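Long-range contact in putative diflavin flavoprotein A 3 (Synechocystis sp., PDB 6H0C), which probably passes electrons from NADH to oxygen, reducing it to water, this chain being the flavodiiron core with its metallo-hydrolase-like and flavodoxin-like parts: residues S314-G319 with S351-D356. Numbering follows the deposited sequence.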
loop_
_atom_site.group_PDB
_atom_site.type_symbol
_atom_site.label_atom_id
_atom_site.label_comp_id
_atom_site.label_asym_id
_atom_site.label_seq_id
_atom_site.Cartn_x
_atom_site.Cartn_y
_atom_site.Cartn_z
ATOM N N SER A 314 -15.710 0.065 -8.316
ATOM C CA SER A 314 -16.279 -1.178 -7.801
ATOM C C SER A 314 -16.137 -2.338 -8.775
ATOM O O SER A 314 -16.344 -2.175 -9.975
ATOM C CB SER A 314 -17.765 -0.974 -7.450
ATOM O OG SER A 314 -18.368 -2.172 -6.994
ATOM N N PRO A 315 -15.784 -3.524 -8.254
ATOM C CA PRO A 315 -15.929 -4.755 -9.031
ATOM C C PRO A 315 -17.388 -5.210 -9.009
ATOM O O PRO A 315 -18.227 -4.584 -8.348
ATOM C CB PRO A 315 -15.036 -5.742 -8.288
ATOM C CG PRO A 315 -15.174 -5.310 -6.848
ATOM C CD PRO A 315 -15.276 -3.788 -6.893
ATOM N N THR A 316 -17.685 -6.294 -9.714
ATOM C CA THR A 316 -19.013 -6.882 -9.659
ATOM C C THR A 316 -18.912 -8.315 -9.149
ATOM O O THR A 316 -18.157 -9.129 -9.690
ATOM C CB THR A 316 -19.697 -6.853 -11.027
ATOM O OG1 THR A 316 -19.801 -5.492 -11.468
ATOM C CG2 THR A 316 -21.094 -7.472 -10.938
ATOM N N LEU A 317 -19.654 -8.608 -8.087
ATOM C CA LEU A 317 -19.577 -9.911 -7.439
ATOM C C LEU A 317 -20.964 -10.530 -7.395
ATOM O O LEU A 317 -21.832 -10.075 -6.649
ATOM C CB LEU A 317 -18.990 -9.789 -6.027
ATOM C CG LEU A 317 -17.621 -9.104 -5.923
ATOM C CD1 LEU A 317 -17.173 -8.978 -4.471
ATOM C CD2 LEU A 317 -16.560 -9.823 -6.754
ATOM N N GLY A 318 -21.169 -11.561 -8.208
ATOM C CA GLY A 318 -22.478 -12.173 -8.332
ATOM C C GLY A 318 -23.525 -11.199 -8.837
ATOM O O GLY A 318 -24.648 -11.165 -8.336
ATOM N N GLY A 319 -23.157 -10.397 -9.829
ATOM C CA GLY A 319 -24.083 -9.449 -10.424
ATOM C C GLY A 319 -24.322 -8.184 -9.620
ATOM O O GLY A 319 -25.111 -7.328 -10.024
ATOM N N SER A 351 -19.608 -9.647 -16.506
ATOM C CA SER A 351 -20.730 -8.832 -16.059
ATOM C C SER A 351 -20.230 -7.623 -15.268
ATOM O O SER A 351 -19.404 -7.763 -14.364
ATOM C CB SER A 351 -21.695 -9.666 -15.214
ATOM O OG SER A 351 -21.157 -9.919 -13.928
ATOM N N GLY A 352 -20.724 -6.437 -15.615
ATOM C CA GLY A 352 -20.319 -5.215 -14.940
ATOM C C GLY A 352 -21.481 -4.422 -14.368
ATOM O O GLY A 352 -21.523 -3.195 -14.467
ATOM N N GLU A 353 -22.425 -5.128 -13.755
ATOM C CA GLU A 353 -23.655 -4.519 -13.258
ATOM C C GLU A 353 -23.426 -3.529 -12.119
ATOM O O GLU A 353 -24.200 -2.595 -11.955
ATOM C CB GLU A 353 -24.630 -5.601 -12.801
ATOM C CG GLU A 353 -25.226 -6.428 -13.943
ATOM C CD GLU A 353 -24.349 -7.600 -14.374
ATOM O OE1 GLU A 353 -24.762 -8.343 -15.295
ATOM O OE2 GLU A 353 -23.256 -7.781 -13.792
ATOM N N ALA A 354 -22.375 -3.728 -11.330
ATOM C CA ALA A 354 -22.072 -2.799 -10.238
ATOM C C ALA A 354 -21.816 -1.384 -10.775
ATOM O O ALA A 354 -22.261 -0.391 -10.193
ATOM C CB ALA A 354 -20.880 -3.296 -9.428
ATOM N N ILE A 355 -21.114 -1.302 -11.901
ATOM C CA ILE A 355 -20.794 -0.020 -12.524
ATOM C C ILE A 355 -22.058 0.655 -13.064
ATOM O O ILE A 355 -22.272 1.860 -12.862
ATOM C CB ILE A 355 -19.763 -0.204 -13.652
ATOM C CG1 ILE A 355 -18.454 -0.742 -13.068
ATOM C CG2 ILE A 355 -19.535 1.108 -14.392
ATOM C CD1 ILE A 355 -17.434 -1.153 -14.103
ATOM N N ASP A 356 -22.901 -0.125 -13.739
ATOM C CA ASP A 356 -24.176 0.391 -14.228
ATOM C C ASP A 356 -25.033 0.900 -13.061
ATOM O O ASP A 356 -25.602 1.995 -13.127
ATOM C CB ASP A 356 -24.934 -0.680 -15.017
ATOM C CG ASP A 356 -24.169 -1.168 -16.244
ATOM O OD1 ASP A 356 -23.320 -0.415 -16.778
ATOM O OD2 ASP A 356 -24.429 -2.313 -16.676
HETATM O O HOH W 1 -17.525 -9.602 -12.846
HETATM O O HOH W 2 -20.542 -11.305 -10.989
#
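Thr-316 reaches from its loop straight into the first turn of helix 353-364, meeting Ala-354 and the residues just before it. Its CB lies 3.5 Å from the carbonyl O of Ser-351. From there the side chain forks. OG1 stands anti to the carbonyl carbon of Thr-316 (chi1 -59°), and that branch goes to the helix end: it accepts a hydrogen bond from Ala-354 N, 3.1 Å from OG1, with an N-H...O angle of 151°. The methyl CG2 takes the other branch, to Ser-351, with CG2 3.8 Å from its O and 3.9 Å from its OG. Because Gly-352 is the N-cap residue, Ala-354 N belongs to the first turn, where backbone N-H groups lack a carbonyl one turn earlier; the threonine hydroxyl supplies an acceptor from another part of the chain.

Both segments belong to the flavodoxin-like domain, at the C-terminal end of its parallel sheet: 314-319 follows strand 309-313, and the neighbouring strand 341-348 leads into 351-356. In flavodoxins, loops at this end of the sheet surround the FMN. Next to the Thr-316 bond, the Ala-354 methyl is pressed against the backbone, with CB 3.1 Å from Pro-315 O. Ser-314 OG donates to that same oxygen, lying in the carbonyl plane on a lone pair, so a bonded carbonyl faces the methyl. On the helix's inner side, Ile-355 packs on Val-344, Phe-348 and Thr-373 of the sheet.

Farther along the loop, Gly-319 O sits 3.3 Å from Glu-353 CB; the glutamate side chain, bent at chi2 (85°), crosses that of Thr-316 at about a right angle. One water lies within hydrogen-bonding distance of both Thr-316 O and Ser-351 O; a second accepts from Gly-319 N at 3.0 Å from its oxygen and reaches Ser-351 OG weakly.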